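Local coordinates for protein 70 kDa peptidylprolyl isomerase, putative (Plasmodium falciparum, PDB 2FBN) that probably acts as an FK506-binding prolyl isomerase whose C-terminal tetratricopeptide repeat domain interacts with the C-terminal pentapeptide of Hsp90, at residues W74-Q77 with I78-D81; K106-D109 with H110-V114; P153-L156 with D157-N160. One frame throughout, in Å; residues are numbered along the deposited sequence.

Interaction 1 (W74-Q77 with I78-D81); sequences WDDQ and ILLD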
loop_
_atom_site.group_PDB
_atom_site.type_symbol
_atom_site.label_atom_id
_atom_site.label_comp_id
_atom_site.label_asym_id
_atom_site.label_seq_id
_atom_site.Cartn_x
_atom_site.Cartn_y
_atom_site.Cartn_z
ATOM N N TRP A 74 -19.229 3.734 -2.735
ATOM C CA TRP A 74 -20.062 4.439 -1.777
ATOM C C TRP A 74 -20.571 5.731 -2.413
ATOM O O TRP A 74 -19.861 6.368 -3.200
ATOM C CB TRP A 74 -19.251 4.790 -0.540
ATOM C CG TRP A 74 -19.084 3.674 0.468
ATOM C CD1 TRP A 74 -19.244 2.335 0.261
ATOM C CD2 TRP A 74 -18.692 3.826 1.840
ATOM N NE1 TRP A 74 -18.990 1.640 1.424
ATOM C CE2 TRP A 74 -18.647 2.531 2.408
ATOM C CE3 TRP A 74 -18.367 4.931 2.639
ATOM C CZ2 TRP A 74 -18.294 2.308 3.749
ATOM C CZ3 TRP A 74 -18.023 4.711 3.980
ATOM C CH2 TRP A 74 -17.988 3.405 4.515
ATOM N N ASP A 75 -21.790 6.113 -2.059
ATOM C CA ASP A 75 -22.378 7.350 -2.579
ATOM C C ASP A 75 -23.218 8.106 -1.541
ATOM O O ASP A 75 -23.903 9.074 -1.880
ATOM C CB ASP A 75 -23.186 7.080 -3.858
ATOM C CG ASP A 75 -24.296 6.063 -3.655
ATOM O OD1 ASP A 75 -24.722 5.826 -2.499
ATOM O OD2 ASP A 75 -24.742 5.496 -4.671
ATOM N N ASP A 76 -23.182 7.647 -0.288
ATOM C CA ASP A 76 -23.790 8.397 0.816
ATOM C C ASP A 76 -22.842 9.528 1.198
ATOM O O ASP A 76 -21.790 9.287 1.802
ATOM C CB ASP A 76 -24.082 7.478 2.022
ATOM C CG ASP A 76 -24.689 8.227 3.221
ATOM O OD1 ASP A 76 -24.404 9.422 3.409
ATOM O OD2 ASP A 76 -25.454 7.606 3.996
ATOM N N GLN A 77 -23.217 10.766 0.867
ATOM C CA GLN A 77 -22.302 11.898 1.067
ATOM C C GLN A 77 -21.823 12.039 2.511
ATOM O O GLN A 77 -20.670 12.411 2.741
ATOM C CB GLN A 77 -22.886 13.228 0.548
ATOM C CG GLN A 77 -21.811 14.291 0.348
ATOM C CD GLN A 77 -22.341 15.611 -0.186
ATOM O OE1 GLN A 77 -23.030 16.352 0.521
ATOM N NE2 GLN A 77 -21.986 15.932 -1.424
ATOM N N ILE A 78 -22.696 11.747 3.476
ATOM C CA ILE A 78 -22.342 11.857 4.894
ATOM C C ILE A 78 -21.203 10.893 5.247
ATOM O O ILE A 78 -20.200 11.302 5.831
ATOM C CB ILE A 78 -23.568 11.621 5.816
ATOM C CG1 ILE A 78 -24.609 12.723 5.586
ATOM C CG2 ILE A 78 -23.156 11.533 7.307
ATOM C CD1 ILE A 78 -25.975 12.407 6.174
ATOM N N LEU A 79 -21.363 9.630 4.870
ATOM C CA LEU A 79 -20.330 8.622 5.113
ATOM C C LEU A 79 -19.054 8.890 4.320
ATOM O O LEU A 79 -17.961 8.671 4.834
ATOM C CB LEU A 79 -20.858 7.210 4.835
ATOM C CG LEU A 79 -22.011 6.743 5.742
ATOM C CD1 LEU A 79 -22.258 5.260 5.542
ATOM C CD2 LEU A 79 -21.770 7.052 7.220
ATOM N N LEU A 80 -19.195 9.343 3.071
ATOM C CA LEU A 80 -18.028 9.688 2.238
ATOM C C LEU A 80 -17.183 10.760 2.901
ATOM O O LEU A 80 -15.944 10.650 2.966
ATOM C CB LEU A 80 -18.467 10.158 0.843
ATOM C CG LEU A 80 -18.965 9.094 -0.131
ATOM C CD1 LEU A 80 -19.631 9.745 -1.344
ATOM C CD2 LEU A 80 -17.834 8.164 -0.579
ATOM N N ASP A 81 -17.848 11.802 3.398
ATOM C CA ASP A 81 -17.132 12.902 4.030
ATOM C C ASP A 81 -16.392 12.439 5.294
ATOM O O ASP A 81 -15.248 12.830 5.525
ATOM C CB ASP A 81 -18.070 14.089 4.300
ATOM C CG ASP A 81 -18.514 14.800 3.014
ATOM O OD1 ASP A 81 -17.893 14.611 1.932
ATOM O OD2 ASP A 81 -19.496 15.573 3.086
#

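Interaction 2 (K106-D109 with H110-V114); sequences KAID and HASKV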
loop_
_atom_site.group_PDB
_atom_site.type_symbol
_atom_site.label_atom_id
_atom_site.label_comp_id
_atom_site.label_asym_id
_atom_site.label_seq_id
_atom_site.Cartn_x
_atom_site.Cartn_y
_atom_site.Cartn_z
ATOM N N LYS A 106 7.589 3.630 2.999
ATOM C CA LYS A 106 6.225 3.575 3.544
ATOM C C LYS A 106 5.695 4.982 3.833
ATOM O O LYS A 106 4.545 5.275 3.600
ATOM C CB LYS A 106 6.209 2.672 4.777
ATOM C CG LYS A 106 6.573 1.233 4.433
ATOM C CD LYS A 106 6.303 0.274 5.568
ATOM C CE LYS A 106 6.649 -1.152 5.159
ATOM N NZ LYS A 106 8.113 -1.310 4.908
ATOM N N ALA A 107 6.549 5.878 4.339
ATOM C CA ALA A 107 6.127 7.266 4.535
ATOM C C ALA A 107 5.776 7.935 3.202
ATOM O O ALA A 107 4.781 8.639 3.100
ATOM C CB ALA A 107 7.222 8.077 5.286
ATOM N N ILE A 108 6.580 7.689 2.167
ATOM C CA ILE A 108 6.266 8.218 0.847
ATOM C C ILE A 108 4.878 7.750 0.416
ATOM O O ILE A 108 4.062 8.549 -0.043
ATOM C CB ILE A 108 7.333 7.788 -0.188
ATOM C CG1 ILE A 108 8.645 8.507 0.117
ATOM C CG2 ILE A 108 6.824 8.048 -1.609
ATOM C CD1 ILE A 108 9.859 8.000 -0.680
ATOM N N ASP A 109 4.619 6.452 0.596
ATOM C CA ASP A 109 3.339 5.865 0.190
ATOM C C ASP A 109 2.152 6.565 0.854
ATOM O O ASP A 109 1.195 7.014 0.196
ATOM C CB ASP A 109 3.329 4.380 0.530
ATOM C CG ASP A 109 2.024 3.697 0.136
ATOM O OD1 ASP A 109 1.723 3.634 -1.072
ATOM O OD2 ASP A 109 1.307 3.233 1.035
ATOM N N HIS A 110 2.231 6.693 2.176
ATOM C CA HIS A 110 1.115 7.261 2.920
ATOM C C HIS A 110 0.925 8.771 2.745
ATOM O O HIS A 110 -0.213 9.250 2.595
ATOM C CB HIS A 110 1.162 6.789 4.378
ATOM C CG HIS A 110 0.923 5.316 4.493
ATOM N ND1 HIS A 110 -0.342 4.764 4.437
ATOM C CD2 HIS A 110 1.782 4.277 4.573
ATOM C CE1 HIS A 110 -0.246 3.443 4.495
ATOM N NE2 HIS A 110 1.034 3.123 4.573
ATOM N N ALA A 111 2.026 9.531 2.722
ATOM C CA ALA A 111 1.899 10.967 2.444
ATOM C C ALA A 111 1.305 11.158 1.042
ATOM O O ALA A 111 0.456 12.027 0.840
ATOM C CB ALA A 111 3.238 11.658 2.550
ATOM N N SER A 112 1.718 10.318 0.087
ATOM C CA SER A 112 1.223 10.430 -1.300
ATOM C C SER A 112 -0.281 10.132 -1.371
ATOM O O SER A 112 -1.027 10.767 -2.142
ATOM C CB SER A 112 2.021 9.522 -2.247
ATOM O OG SER A 112 3.379 9.949 -2.327
ATOM N N LYS A 113 -0.729 9.190 -0.542
ATOM C CA LYS A 113 -2.150 8.864 -0.457
ATOM C C LYS A 113 -3.000 10.026 0.044
ATOM O O LYS A 113 -4.137 10.205 -0.414
ATOM C CB LYS A 113 -2.378 7.614 0.391
ATOM C CG LYS A 113 -2.019 6.339 -0.332
ATOM C CD LYS A 113 -2.107 5.153 0.589
ATOM C CE LYS A 113 -1.833 3.889 -0.210
ATOM N NZ LYS A 113 -1.895 2.716 0.658
ATOM N N VAL A 114 -2.466 10.797 0.989
ATOM C CA VAL A 114 -3.165 11.993 1.458
ATOM C C VAL A 114 -3.343 12.961 0.291
ATOM O O VAL A 114 -4.429 13.511 0.107
ATOM C CB VAL A 114 -2.432 12.712 2.604
ATOM C CG1 VAL A 114 -3.194 13.975 3.010
ATOM C CG2 VAL A 114 -2.283 11.789 3.801
#

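Interaction 3 (P153-L156 with D157-N160); sequences PNNL and DIRN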
loop_
_atom_site.group_PDB
_atom_site.type_symbol
_atom_site.label_atom_id
_atom_site.label_comp_id
_atom_site.label_asym_id
_atom_site.label_seq_id
_atom_site.Cartn_x
_atom_site.Cartn_y
_atom_site.Cartn_z
ATOM N N PRO A 153 5.023 29.996 4.575
ATOM C CA PRO A 153 6.385 30.551 4.549
ATOM C C PRO A 153 7.030 30.842 5.914
ATOM O O PRO A 153 8.242 30.973 5.975
ATOM C CB PRO A 153 6.243 31.843 3.736
ATOM C CG PRO A 153 4.800 32.155 3.709
ATOM C CD PRO A 153 4.014 30.930 4.033
ATOM N N ASN A 154 6.248 30.929 6.985
ATOM C CA ASN A 154 6.869 31.118 8.308
ATOM C C ASN A 154 6.981 29.836 9.127
ATOM O O ASN A 154 7.333 29.885 10.308
ATOM C CB ASN A 154 6.155 32.199 9.124
ATOM C CG ASN A 154 6.653 33.609 8.808
ATOM O OD1 ASN A 154 5.874 34.563 8.888
ATOM N ND2 ASN A 154 7.943 33.751 8.461
ATOM N N ASN A 155 6.679 28.692 8.512
ATOM C CA ASN A 155 6.800 27.419 9.220
ATOM C C ASN A 155 8.254 26.987 9.261
ATOM O O ASN A 155 8.877 26.728 8.225
ATOM C CB ASN A 155 5.906 26.328 8.603
ATOM C CG ASN A 155 5.928 25.037 9.411
ATOM O OD1 ASN A 155 6.984 24.436 9.621
ATOM N ND2 ASN A 155 4.764 24.618 9.883
ATOM N N LEU A 156 8.801 26.933 10.475
ATOM C CA LEU A 156 10.228 26.679 10.663
ATOM C C LEU A 156 10.584 25.227 10.401
ATOM O O LEU A 156 11.667 24.947 9.907
ATOM C CB LEU A 156 10.667 27.089 12.071
ATOM C CG LEU A 156 10.476 28.584 12.364
ATOM C CD1 LEU A 156 10.873 28.898 13.813
ATOM C CD2 LEU A 156 11.264 29.435 11.374
ATOM N N ASP A 157 9.675 24.314 10.751
ATOM C CA ASP A 157 9.892 22.895 10.485
ATOM C C ASP A 157 10.088 22.677 8.982
ATOM O O ASP A 157 11.024 22.001 8.554
ATOM C CB ASP A 157 8.739 22.047 11.025
ATOM C CG ASP A 157 8.628 22.112 12.564
ATOM O OD1 ASP A 157 9.648 22.441 13.236
ATOM O OD2 ASP A 157 7.532 21.817 13.092
ATOM N N ILE A 158 9.222 23.293 8.182
ATOM C CA ILE A 158 9.350 23.177 6.720
ATOM C C ILE A 158 10.654 23.832 6.245
ATOM O O ILE A 158 11.432 23.252 5.482
ATOM C CB ILE A 158 8.130 23.782 5.985
ATOM C CG1 ILE A 158 6.848 23.033 6.370
ATOM C CG2 ILE A 158 8.374 23.721 4.465
ATOM C CD1 ILE A 158 5.561 23.760 5.967
ATOM N N ARG A 159 10.915 25.047 6.731
ATOM C CA ARG A 159 12.119 25.755 6.336
ATOM C C ARG A 159 13.405 24.956 6.610
ATOM O O ARG A 159 14.289 24.822 5.755
ATOM C CB ARG A 159 12.169 27.107 7.058
ATOM C CG ARG A 159 13.263 27.974 6.539
ATOM C CD ARG A 159 13.341 29.299 7.315
ATOM N NE ARG A 159 12.108 30.062 7.156
ATOM C CZ ARG A 159 11.824 31.165 7.848
ATOM N NH1 ARG A 159 12.690 31.625 8.742
ATOM N NH2 ARG A 159 10.692 31.812 7.640
ATOM N N ASN A 160 13.521 24.431 7.826
ATOM C CA ASN A 160 14.732 23.671 8.164
ATOM C C ASN A 160 14.920 22.443 7.275
ATOM O O ASN A 160 16.049 22.125 6.883
ATOM C CB ASN A 160 14.743 23.282 9.642
ATOM C CG ASN A 160 14.827 24.504 10.543
ATOM O OD1 ASN A 160 15.337 25.552 10.128
ATOM N ND2 ASN A 160 14.270 24.400 11.744
HETATM O O HOH W 1 10.460 29.350 4.874
HETATM O O HOH W 2 4.642 22.239 12.186
#

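Interaction 1 (W74-Q77 with I78-D81)
Asp76 caps the start of helix 77-100, its carboxylate accepting from Ile78 and Leu79. Its CG stands anti to the backbone N (chi1 179°), which turns the carboxylate back over the first turn. The bond from Ile78 N to Asp76 OD1 is short at 2.9 Å but bent, with an N-H...O angle of 126°, and counts as weak. Leu79 N points more directly at Asp76 OD1, yet from 3.4 Å, so this bond is weak too. Aspartate suits the N-cap position: a short acidic side chain can fold onto the amides, and its charge would probably be favoured by the positive end of the helix dipole.

At Leu79 the apolar half of the contact begins. Its CB lies 3.9 Å from Trp74 CZ3, meeting the indole obliquely while the two side chains cross at about a right angle. Leu80 then starts the regular helical pattern, its N bonding to Asp76 O at 2.9 Å. Its branches part: CD2 packs 3.7 Å from Trp74 CB, and CD1 lies 3.8 Å from Asp75 CA, so the two methyls touch successive residues of the incoming loop. With Asp81 the pattern repeats, Asp81 N donating to Gln77 O across 3.0 Å, while Gln77 CG passes Asp81 OD2 at 3.8 Å, the two side chains crossing at a slant.

The contact forms the surface start of helix 77-100, reached by the loop from helix 54-66; Trp74 and Leu79 both touch Asp31 and Val35 of helix 31-50.

Interaction 2 (K106-D109 with H110-V114)
Ser112 and Ile108 are joined through a single carbonyl: Ile108 O accepts from both Ser112 N and Ser112 OG. The hydroxyl bond spans 2.8 Å from Ser112 OG to Ile108 O, and the two donors approach from opposite faces of the carbonyl plane. Setting OG anti to its own carbonyl carbon (chi1 -65°) brings it back to that oxygen, so serine can satisfy its hydroxyl within the helix. His110, Ala111 and Lys113 likewise donate their N-H to the carbonyl four residues back.

The charged pair is Asp109 and Lys113, a spacing of four that puts the two charges on the same side of the helix. Lys113 is extended, and its NZ forms a salt bridge with Asp109 OD2 at 3.3 Å, its hydrogen bond being weak.

Around the imidazole, Asp109 OD2 sits over one face of His110, 3.5 Å above the plane and offset toward the rim. Lys106 O lies at the ring edge, 3.1 Å from His110 CD2.

This is a mid-helix contact within a tetratricopeptide repeat. Ile108 also packs on His70 of the second subunit. Helix 104-117 packs on two others: His110 meets helix 77-100, bonding through ND1 to Asn91 OD1 and meeting Tyr98, whereas Ile108 and Ala107 and Ala111, small enough for close packing, lie on helix 122-135.

Interaction 3 (P153-L156 with D157-N160)
Asn155 and Ile158 form the compact core of this helix start. As N-cap, Asn155 offers OD1 to Ile158 N, a nearly straight bond of 2.9 Å with an N-H...O angle of 164°. With chi1 at -175° this OD1 is held near the Ile158 amide. The end of Ile158 packs against the Asn155 side chain, CD1 3.7 Å from Asn155 CG, the two crossing at about a right angle. Asparagine suits the cap because its short side chain brings a carbonyl acceptor to the helix amides. Backbone bonds from Arg159 N to Asn155 O and from Asn160 N to Leu156 O continue the turn.

The outer side is looser and wetter. Arg159 suits it because its long chain, bent at chi3, can reach back to the loop: NH2 meets Pro153 O at 3.1 Å, in the planes of both the guanidinium and the carbonyl, and a water between Arg159 NE and Pro153 O closes a second route. Leu156 CD2 lies over one guanidinium face, toward its rim, 3.7 Å from Arg159 NH1. A second water accepts weakly from Asn155 ND2 and donates to Asp157 OD2.

Thus the loop leaving helix 138-151 turns into helix 156-173; Ile158 is the buried side chain, pressed on Val122 and Tyr126 of helix 122-135 and on Ala148 and Ala149 of helix 138-151.

The three contacts are strung in series along an all-helical chain and none touches another. Interactions 1 and 3 are both capped helix starts at the surface, with centres about 35 Å apart; one uses an aspartate, the other an asparagine. Interaction 2 is a mid-helix contact, its centre about 5 Å from the centre of the chain, about 23 Å from that of interaction 1 and about 21 Å from that of interaction 3. Helix 77-100, begun by interaction 1, packs along helix 104-117 of interaction 2, while helix 122-135 receives side chains from interactions 2 and 3, so both border the same helix. None of the three includes a bound peptide.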